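Local coordinates for protein arabinogalactan endo-1,4-beta-galactosidase (Ignisphaera aggregans, PDB 7OSK) that probably hydrolyses the beta-1,4-galactan chains of arabinogalactan as a hyperthermostable glycoside hydrolase family 53 enzyme, this chain carrying its catalytic domain, at residues A[228-233]-A[255-260]; A[240-245]-A[282-287]. All blocks are in the same frame, centred on the assembly; numbering follows the deposited sequence.

Interaction 1 (A[228-233]-A[255-260]); sequences KIVIHL and FDVIAI
Ala259 of strand 257-261 pairs with His232 of the neighbouring strand 228-234 and is bonded to the residues that flank that histidine. Its N-H donates to Ile231 O (2.8 Å), and its own carbonyl oxygen accepts from Leu233 N. On the face it shares with Val230, His232 and Val257, its methyl group meets Val230 CG1, with CB 3.3 Å from that branch. The edge of the His232 imidazole turns to the Ala259 carbonyl, CD2 standing 3.7 Å from O and near the ring plane. The far nitrogen of this imidazole, NE2, is hydrogen-bonded to Ser261 just beyond the strand segment.

Ile231 mirrors this pattern, its N-H bonding to Val257 O while its carbonyl takes Ala259 N, as expected where two parallel strands run in register. Its side chain points to the other face of the sheet. There CG1, anti to the carbonyl carbon (chi1 -65°), meets one face of the Phe255 ring. CG1 lies 3.7 Å from the ring centroid and 24° off the ring normal, a CH-pi contact displaced toward CG and CD2, and the two side chains cross at about a right angle. Phe255 sits in the turn before the strand, where its CB also packs on Ile229 CG2 (3.7 Å).

At the N-terminal end of the paired strands, the side chain of Asp256 adds to the backbone pairing. Its OD2 accepts the Ile229 N-H through the anti lone pair in a nearly straight bond (3.0 Å, 167°). Ile229 O is gripped in return by two donors, the N-H groups of Asp256 and Val257.

The helix 238-250 links the two strands and packs on Leu233, Ile258 and Ile260, while Val230, Val257 and Ala259 face the barrel interior: one parallel beta-alpha-beta unit of the eight-stranded TIM barrel of family 53.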
ATOM      1  N   LYS A 228      -4.637  14.714   2.320  1.00 23.19           N
ATOM      2  CA  LYS A 228      -3.768  14.788   1.152  1.00 24.99           C
ATOM      3  C   LYS A 228      -4.083  13.685   0.154  1.00 23.37           C
ATOM      4  O   LYS A 228      -4.306  12.531   0.526  1.00 20.93           O
ATOM      5  CB  LYS A 228      -2.300  14.724   1.576  1.00 25.51           C
ATOM      6  CG  LYS A 228      -1.818  16.026   2.214  1.00 28.65           C
ATOM      7  CD  LYS A 228      -0.743  15.818   3.274  1.00 39.06           C
ATOM      8  CE  LYS A 228      -1.258  15.054   4.493  1.00 35.59           C
ATOM      9  NZ  LYS A 228      -1.743  15.947   5.585  1.00 37.32           N
ATOM     10  N   ILE A 229      -4.092  14.067  -1.119  1.00 20.91           N
ATOM     11  CA  ILE A 229      -4.472  13.177  -2.201  1.00 20.54           C
ATOM     12  C   ILE A 229      -3.252  12.467  -2.765  1.00 21.05           C
ATOM     13  O   ILE A 229      -2.219  13.092  -3.005  1.00 22.63           O
ATOM     14  CB  ILE A 229      -5.181  13.951  -3.322  1.00 20.81           C
ATOM     15  CG1 ILE A 229      -6.322  14.796  -2.747  1.00 23.36           C
ATOM     16  CG2 ILE A 229      -5.687  13.003  -4.398  1.00 20.46           C
ATOM     17  CD1 ILE A 229      -7.295  14.022  -1.874  1.00 27.64           C
ATOM     18  N   VAL A 230      -3.383  11.161  -2.970  1.00 19.93           N
ATOM     19  CA  VAL A 230      -2.285  10.340  -3.463  1.00 20.14           C
ATOM     20  C   VAL A 230      -2.648   9.667  -4.780  1.00 19.14           C
ATOM     21  O   VAL A 230      -3.611   8.902  -4.856  1.00 18.61           O
ATOM     22  CB  VAL A 230      -1.891   9.258  -2.441  1.00 18.54           C
ATOM     23  CG1 VAL A 230      -0.694   8.463  -2.935  1.00 18.09           C
ATOM     24  CG2 VAL A 230      -1.596   9.884  -1.086  1.00 18.45           C
ATOM     25  N   ILE A 231      -1.868   9.967  -5.813  1.00 19.07           N
ATOM     26  CA  ILE A 231      -1.982   9.293  -7.099  1.00 17.02           C
ATOM     27  C   ILE A 231      -0.949   8.174  -7.153  1.00 21.10           C
ATOM     28  O   ILE A 231       0.258   8.428  -7.150  1.00 19.43           O
ATOM     29  CB  ILE A 231      -1.776  10.273  -8.273  1.00 19.44           C
ATOM     30  CG1 ILE A 231      -2.900  11.315  -8.307  1.00 19.72           C
ATOM     31  CG2 ILE A 231      -1.704   9.526  -9.601  1.00 17.78           C
ATOM     32  CD1 ILE A 231      -4.295  10.739  -8.519  1.00 19.00           C
ATOM     33  N   HIS A 232      -1.435   6.938  -7.206  1.00 21.96           N
ATOM     34  CA  HIS A 232      -0.578   5.761  -7.115  1.00 19.27           C
ATOM     35  C   HIS A 232      -0.336   5.141  -8.485  1.00 19.08           C
ATOM     36  O   HIS A 232      -1.277   4.877  -9.234  1.00 20.61           O
ATOM     37  CB  HIS A 232      -1.210   4.733  -6.170  1.00 18.75           C
ATOM     38  CG  HIS A 232      -0.351   3.539  -5.908  1.00 18.81           C
ATOM     39  ND1 HIS A 232      -0.844   2.379  -5.339  1.00 17.64           N
ATOM     40  CD2 HIS A 232       0.967   3.311  -6.121  1.00 19.59           C
ATOM     41  CE1 HIS A 232       0.126   1.499  -5.222  1.00 18.23           C
ATOM     42  NE2 HIS A 232       1.240   2.038  -5.690  1.00 17.88           N
ATOM     43  N   LEU A 233       0.938   4.921  -8.802  1.00 19.04           N
ATOM     44  CA  LEU A 233       1.329   4.272 -10.048  1.00 19.04           C
ATOM     45  C   LEU A 233       2.261   3.101  -9.770  1.00 18.70           C
ATOM     46  O   LEU A 233       2.952   3.078  -8.753  1.00 22.29           O
ATOM     47  CB  LEU A 233       2.008   5.271 -10.987  1.00 19.38           C
ATOM     48  CG  LEU A 233       1.137   6.402 -11.535  1.00 20.16           C
ATOM     49  CD1 LEU A 233       1.969   7.294 -12.442  1.00 22.07           C
ATOM     50  CD2 LEU A 233      -0.072   5.860 -12.283  1.00 18.54           C
ATOM     51  N   PHE A 255      -3.646  16.991  -6.832  1.00 19.10           N
ATOM     52  CA  PHE A 255      -3.202  15.991  -5.872  1.00 17.31           C
ATOM     53  C   PHE A 255      -1.873  16.424  -5.277  1.00 19.01           C
ATOM     54  O   PHE A 255      -1.219  17.321  -5.805  1.00 19.37           O
ATOM     55  CB  PHE A 255      -3.078  14.616  -6.532  1.00 17.99           C
ATOM     56  CG  PHE A 255      -2.075  14.569  -7.645  1.00 17.83           C
ATOM     57  CD1 PHE A 255      -2.372  15.110  -8.884  1.00 20.59           C
ATOM     58  CD2 PHE A 255      -0.837  13.982  -7.454  1.00 18.98           C
ATOM     59  CE1 PHE A 255      -1.453  15.071  -9.912  1.00 19.79           C
ATOM     60  CE2 PHE A 255       0.087  13.939  -8.479  1.00 19.71           C
ATOM     61  CZ  PHE A 255      -0.221  14.483  -9.709  1.00 20.93           C
ATOM     62  N   ASP A 256      -1.473  15.780  -4.186  1.00 21.23           N
ATOM     63  CA  ASP A 256      -0.302  16.204  -3.428  1.00 18.35           C
ATOM     64  C   ASP A 256       0.855  15.218  -3.547  1.00 20.08           C
ATOM     65  O   ASP A 256       2.018  15.624  -3.592  1.00 21.51           O
ATOM     66  CB  ASP A 256      -0.670  16.390  -1.953  1.00 20.21           C
ATOM     67  CG  ASP A 256      -1.835  17.343  -1.759  1.00 21.82           C
ATOM     68  OD1 ASP A 256      -1.628  18.569  -1.886  1.00 20.15           O
ATOM     69  OD2 ASP A 256      -2.955  16.867  -1.472  1.00 18.90           O
ATOM     70  N   VAL A 257       0.534  13.928  -3.605  1.00 16.84           N
ATOM     71  CA  VAL A 257       1.552  12.886  -3.538  1.00 18.20           C
ATOM     72  C   VAL A 257       1.565  12.004  -4.783  1.00 21.08           C
ATOM     73  O   VAL A 257       0.514  11.626  -5.299  1.00 21.94           O
ATOM     74  CB  VAL A 257       1.346  11.984  -2.304  1.00 18.37           C
ATOM     75  CG1 VAL A 257       2.536  11.050  -2.116  1.00 18.26           C
ATOM     76  CG2 VAL A 257       1.139  12.828  -1.057  1.00 23.53           C
ATOM     77  N   ILE A 258       2.769  11.694  -5.254  1.00 21.28           N
ATOM     78  CA  ILE A 258       2.969  10.712  -6.312  1.00 18.04           C
ATOM     79  C   ILE A 258       3.488   9.425  -5.692  1.00 20.73           C
ATOM     80  O   ILE A 258       4.650   9.348  -5.294  1.00 22.28           O
ATOM     81  CB  ILE A 258       3.960  11.209  -7.381  1.00 20.10           C
ATOM     82  CG1 ILE A 258       3.407  12.458  -8.068  1.00 20.54           C
ATOM     83  CG2 ILE A 258       4.233  10.115  -8.415  1.00 20.42           C
ATOM     84  CD1 ILE A 258       4.450  13.249  -8.823  1.00 23.34           C
ATOM     85  N   ALA A 259       2.623   8.417  -5.619  1.00 23.22           N
ATOM     86  CA  ALA A 259       2.969   7.161  -4.967  1.00 20.56           C
ATOM     87  C   ALA A 259       3.497   6.146  -5.975  1.00 19.59           C
ATOM     88  O   ALA A 259       3.083   6.134  -7.136  1.00 20.44           O
ATOM     89  CB  ALA A 259       1.772   6.604  -4.233  1.00 19.72           C
ATOM     90  N   ILE A 260       4.408   5.294  -5.514  1.00 17.23           N
ATOM     91  CA  ILE A 260       5.082   4.325  -6.370  1.00 19.02           C
ATOM     92  C   ILE A 260       4.974   2.913  -5.803  1.00 20.89           C
ATOM     93  O   ILE A 260       5.155   2.703  -4.604  1.00 20.53           O
ATOM     94  CB  ILE A 260       6.577   4.680  -6.539  1.00 18.26           C
ATOM     95  CG1 ILE A 260       6.731   6.053  -7.194  1.00 19.84           C
ATOM     96  CG2 ILE A 260       7.296   3.631  -7.379  1.00 19.18           C
ATOM     97  CD1 ILE A 260       8.080   6.697  -6.942  1.00 20.20           C
TER

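Interaction 2 (A[240-245]-A[282-287]); sequences FYINFI and QRYDKK
The hydroxyl end of Tyr284 reaches the backbone of helix 238-250 near Tyr241, where its OH comes within 3.7 Å of the Tyr241 carbonyl oxygen. That oxygen already takes the helical N-H of Ile245, and the approach is packing alone. The phenol of Tyr241 leads off from this contact to bond Gly235 O.

One residue on, Ile242 meets both partners. Its carbonyl oxygen stands 3.2 Å from Tyr284 OH, but the angle is too poor for a hydrogen bond. Its side chain turns to Arg283, whose chain is extended from CG to NE and crosses it at about a right angle. The gamma methyl CG2, anti to the backbone N, rests over one face of the guanidinium, offset toward the rim and 3.3 Å from NE. CG1 of the same isoleucine touches the arginine nearer its backbone, 3.9 Å from CD.

A turn further along, Ile245 points toward the tyrosine and takes one face of its ring. CG2 makes a CH-pi contact, 3.7 Å from the ring centroid and 23° off the normal, lying nearest CZ and CE1, while CB approaches the hydroxyl (3.4 Å to OH). The opposite face of the ring is backed by Arg283 CG, so the ring is held between its own neighbour and the helix.

The polar ends of both residues converge on Asp246, the next residue of helix 238-250: Tyr284 OH hydrogen-bonds one carboxylate oxygen, and Arg283 NH2 forms a salt bridge with the other. Helix 270-283 ends here, Tyr284 being the first residue to leave helical geometry. Its side chain is wedged against helix 238-250, with Ile249 of that helix and Ile258 of strand 257-261 also touching it, and strand 287-293 begins after the short link of Asp285 and Lys286.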
ATOM      1  N   PHE A 240       7.022   6.912 -18.749  1.00 25.75           N
ATOM      2  CA  PHE A 240       5.578   6.737 -18.626  1.00 25.48           C
ATOM      3  C   PHE A 240       5.004   7.673 -17.569  1.00 24.01           C
ATOM      4  O   PHE A 240       3.940   8.258 -17.766  1.00 21.65           O
ATOM      5  CB  PHE A 240       5.227   5.289 -18.279  1.00 26.38           C
ATOM      6  CG  PHE A 240       3.792   5.103 -17.870  1.00 22.63           C
ATOM      7  CD1 PHE A 240       2.797   4.964 -18.824  1.00 22.73           C
ATOM      8  CD2 PHE A 240       3.440   5.073 -16.531  1.00 22.39           C
ATOM      9  CE1 PHE A 240       1.475   4.796 -18.449  1.00 22.24           C
ATOM     10  CE2 PHE A 240       2.123   4.908 -16.148  1.00 23.77           C
ATOM     11  CZ  PHE A 240       1.138   4.769 -17.108  1.00 23.10           C
ATOM     12  N   TYR A 241       5.710   7.803 -16.447  1.00 22.84           N
ATOM     13  CA  TYR A 241       5.295   8.707 -15.380  1.00 23.26           C
ATOM     14  C   TYR A 241       5.162  10.129 -15.915  1.00 24.27           C
ATOM     15  O   TYR A 241       4.194  10.830 -15.613  1.00 23.40           O
ATOM     16  CB  TYR A 241       6.290   8.674 -14.220  1.00 21.99           C
ATOM     17  CG  TYR A 241       6.065   7.552 -13.228  1.00 24.17           C
ATOM     18  CD1 TYR A 241       6.274   6.224 -13.587  1.00 23.75           C
ATOM     19  CD2 TYR A 241       5.661   7.822 -11.926  1.00 22.04           C
ATOM     20  CE1 TYR A 241       6.076   5.197 -12.681  1.00 21.47           C
ATOM     21  CE2 TYR A 241       5.461   6.800 -11.011  1.00 22.31           C
ATOM     22  CZ  TYR A 241       5.670   5.490 -11.394  1.00 21.84           C
ATOM     23  OH  TYR A 241       5.474   4.468 -10.491  1.00 18.42           O
ATOM     24  N   ILE A 242       6.139  10.543 -16.715  1.00 22.92           N
ATOM     25  CA  ILE A 242       6.113  11.860 -17.337  1.00 24.30           C
ATOM     26  C   ILE A 242       4.839  12.047 -18.152  1.00 22.21           C
ATOM     27  O   ILE A 242       4.100  13.006 -17.947  1.00 21.48           O
ATOM     28  CB  ILE A 242       7.337  12.079 -18.250  1.00 24.08           C
ATOM     29  CG1 ILE A 242       8.615  12.123 -17.409  1.00 23.39           C
ATOM     30  CG2 ILE A 242       7.184  13.373 -19.054  1.00 22.41           C
ATOM     31  CD1 ILE A 242       9.895  12.164 -18.225  1.00 25.79           C
ATOM     32  N   ASN A 243       4.594  11.127 -19.079  1.00 22.22           N
ATOM     33  CA  ASN A 243       3.445  11.220 -19.970  1.00 25.06           C
ATOM     34  C   ASN A 243       2.123  11.192 -19.214  1.00 22.49           C
ATOM     35  O   ASN A 243       1.185  11.908 -19.560  1.00 21.34           O
ATOM     36  CB  ASN A 243       3.472  10.079 -20.992  1.00 27.36           C
ATOM     37  CG  ASN A 243       4.680  10.143 -21.912  1.00 25.87           C
ATOM     38  OD1 ASN A 243       5.164  11.223 -22.250  1.00 25.27           O
ATOM     39  ND2 ASN A 243       5.170   8.978 -22.325  1.00 24.95           N
ATOM     40  N   PHE A 244       2.061  10.365 -18.176  1.00 22.51           N
ATOM     41  CA  PHE A 244       0.827  10.172 -17.425  1.00 22.09           C
ATOM     42  C   PHE A 244       0.531  11.343 -16.491  1.00 21.46           C
ATOM     43  O   PHE A 244      -0.599  11.827 -16.432  1.00 21.61           O
ATOM     44  CB  PHE A 244       0.898   8.875 -16.618  1.00 22.10           C
ATOM     45  CG  PHE A 244      -0.393   8.510 -15.944  1.00 21.22           C
ATOM     46  CD1 PHE A 244      -0.682   8.973 -14.670  1.00 21.24           C
ATOM     47  CD2 PHE A 244      -1.319   7.705 -16.587  1.00 20.59           C
ATOM     48  CE1 PHE A 244      -1.872   8.639 -14.050  1.00 22.27           C
ATOM     49  CE2 PHE A 244      -2.510   7.367 -15.972  1.00 20.35           C
ATOM     50  CZ  PHE A 244      -2.788   7.833 -14.701  1.00 22.26           C
ATOM     51  N   ILE A 245       1.546  11.795 -15.763  1.00 20.92           N
ATOM     52  CA  ILE A 245       1.358  12.848 -14.770  1.00 23.57           C
ATOM     53  C   ILE A 245       1.173  14.216 -15.430  1.00 20.76           C
ATOM     54  O   ILE A 245       0.331  15.002 -15.000  1.00 18.33           O
ATOM     55  CB  ILE A 245       2.542  12.896 -13.783  1.00 23.15           C
ATOM     56  CG1 ILE A 245       2.601  11.584 -12.992  1.00 22.72           C
ATOM     57  CG2 ILE A 245       2.408  14.086 -12.827  1.00 22.05           C
ATOM     58  CD1 ILE A 245       3.799  11.456 -12.070  1.00 23.28           C
ATOM     59  N   GLN A 282      12.499  17.001 -10.173  1.00 28.93           N
ATOM     60  CA  GLN A 282      12.887  18.094 -11.056  1.00 31.50           C
ATOM     61  C   GLN A 282      11.721  18.551 -11.925  1.00 30.22           C
ATOM     62  O   GLN A 282      11.607  19.733 -12.236  1.00 31.18           O
ATOM     63  CB  GLN A 282      14.062  17.689 -11.950  1.00 33.10           C
ATOM     64  CG  GLN A 282      14.575  18.839 -12.819  1.00 35.23           C
ATOM     65  CD  GLN A 282      15.683  18.425 -13.762  1.00 40.67           C
ATOM     66  OE1 GLN A 282      16.836  18.272 -13.357  1.00 53.06           O
ATOM     67  NE2 GLN A 282      15.339  18.251 -15.032  1.00 39.02           N
ATOM     68  N   ARG A 283      10.859  17.617 -12.314  1.00 28.52           N
ATOM     69  CA  ARG A 283       9.770  17.930 -13.238  1.00 28.51           C
ATOM     70  C   ARG A 283       8.497  18.353 -12.512  1.00 27.96           C
ATOM     71  O   ARG A 283       7.661  19.055 -13.082  1.00 26.39           O
ATOM     72  CB  ARG A 283       9.471  16.729 -14.134  1.00 23.80           C
ATOM     73  CG  ARG A 283       8.602  17.071 -15.329  1.00 24.54           C
ATOM     74  CD  ARG A 283       8.393  15.871 -16.230  1.00 25.50           C
ATOM     75  NE  ARG A 283       7.754  16.241 -17.492  1.00 23.41           N
ATOM     76  CZ  ARG A 283       8.407  16.577 -18.602  1.00 22.64           C
ATOM     77  NH1 ARG A 283       9.734  16.603 -18.628  1.00 22.41           N
ATOM     78  NH2 ARG A 283       7.728  16.892 -19.696  1.00 22.95           N
ATOM     79  N   TYR A 284       8.359  17.926 -11.258  1.00 26.28           N
ATOM     80  CA  TYR A 284       7.149  18.185 -10.482  1.00 28.41           C
ATOM     81  C   TYR A 284       7.457  18.730  -9.090  1.00 30.79           C
ATOM     82  O   TYR A 284       8.435  18.326  -8.456  1.00 31.57           O
ATOM     83  CB  TYR A 284       6.321  16.904 -10.352  1.00 26.77           C
ATOM     84  CG  TYR A 284       6.048  16.215 -11.667  1.00 24.51           C
ATOM     85  CD1 TYR A 284       5.250  16.813 -12.631  1.00 24.32           C
ATOM     86  CD2 TYR A 284       6.578  14.960 -11.939  1.00 25.11           C
ATOM     87  CE1 TYR A 284       4.995  16.187 -13.833  1.00 24.58           C
ATOM     88  CE2 TYR A 284       6.326  14.325 -13.139  1.00 24.13           C
ATOM     89  CZ  TYR A 284       5.533  14.944 -14.081  1.00 23.44           C
ATOM     90  OH  TYR A 284       5.275  14.325 -15.277  1.00 24.22           O
ATOM     91  N   ASP A 285       6.613  19.650  -8.625  1.00 29.90           N
ATOM     92  CA  ASP A 285       6.681  20.151  -7.257  1.00 31.98           C
ATOM     93  C   ASP A 285       5.626  19.432  -6.421  1.00 30.53           C
ATOM     94  O   ASP A 285       4.668  20.038  -5.936  1.00 32.03           O
ATOM     95  CB  ASP A 285       6.475  21.672  -7.209  1.00 31.96           C
ATOM     96  CG  ASP A 285       7.786  22.449  -7.252  1.00 35.36           C
ATOM     97  OD1 ASP A 285       8.789  21.991  -6.660  1.00 32.72           O
ATOM     98  OD2 ASP A 285       7.812  23.526  -7.887  1.00 37.46           O
ATOM     99  N   LYS A 286       5.807  18.124  -6.277  1.00 29.28           N
ATOM    100  CA  LYS A 286       4.920  17.298  -5.470  1.00 26.56           C
ATOM    101  C   LYS A 286       5.728  16.263  -4.701  1.00 25.90           C
ATOM    102  O   LYS A 286       6.904  16.040  -4.993  1.00 26.30           O
ATOM    103  CB  LYS A 286       3.874  16.613  -6.345  1.00 23.30           C
ATOM    104  CG  LYS A 286       2.888  17.576  -6.974  1.00 22.89           C
ATOM    105  CD  LYS A 286       1.877  16.854  -7.841  1.00 19.66           C
ATOM    106  CE  LYS A 286       0.898  17.827  -8.474  1.00 21.61           C
ATOM    107  NZ  LYS A 286       0.145  18.607  -7.457  1.00 21.50           N
ATOM    108  N   LYS A 287       5.088  15.634  -3.721  1.00 24.71           N
ATOM    109  CA  LYS A 287       5.762  14.675  -2.859  1.00 22.12           C
ATOM    110  C   LYS A 287       5.919  13.316  -3.530  1.00 21.44           C
ATOM    111  O   LYS A 287       5.154  12.955  -4.425  1.00 18.80           O
ATOM    112  CB  LYS A 287       5.002  14.524  -1.540  1.00 23.49           C
ATOM    113  CG  LYS A 287       4.943  15.801  -0.711  1.00 25.45           C
ATOM    114  CD  LYS A 287       6.332  16.265  -0.272  1.00 27.62           C
ATOM    115  CE  LYS A 287       6.295  17.657   0.336  1.00 32.45           C
ATOM    116  NZ  LYS A 287       5.435  17.727   1.549  1.00 34.12           N
TER

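Interaction 1 lies in the wall of strands and interaction 2 in the surrounding layer of helices, their centres about 11 Å apart. Interaction 1 is almost wholly buried and joins adjacent strands mainly through backbone hydrogen bonds. Interaction 2 is smaller and peripheral: it has no hydrogen bond across its segments and relies on aliphatic groups against flat ones, with an exposed arginine at its edge. Both engage the same unit, since helix 238-250 connects the strands of interaction 1 and supplies one side of interaction 2. Residues 282-287 also meet 255-260: Lys287 O probably accepts from Ile258 N, and Lys286 NZ lies close to Phe255 O, a probable hydrogen bond of doubtful length.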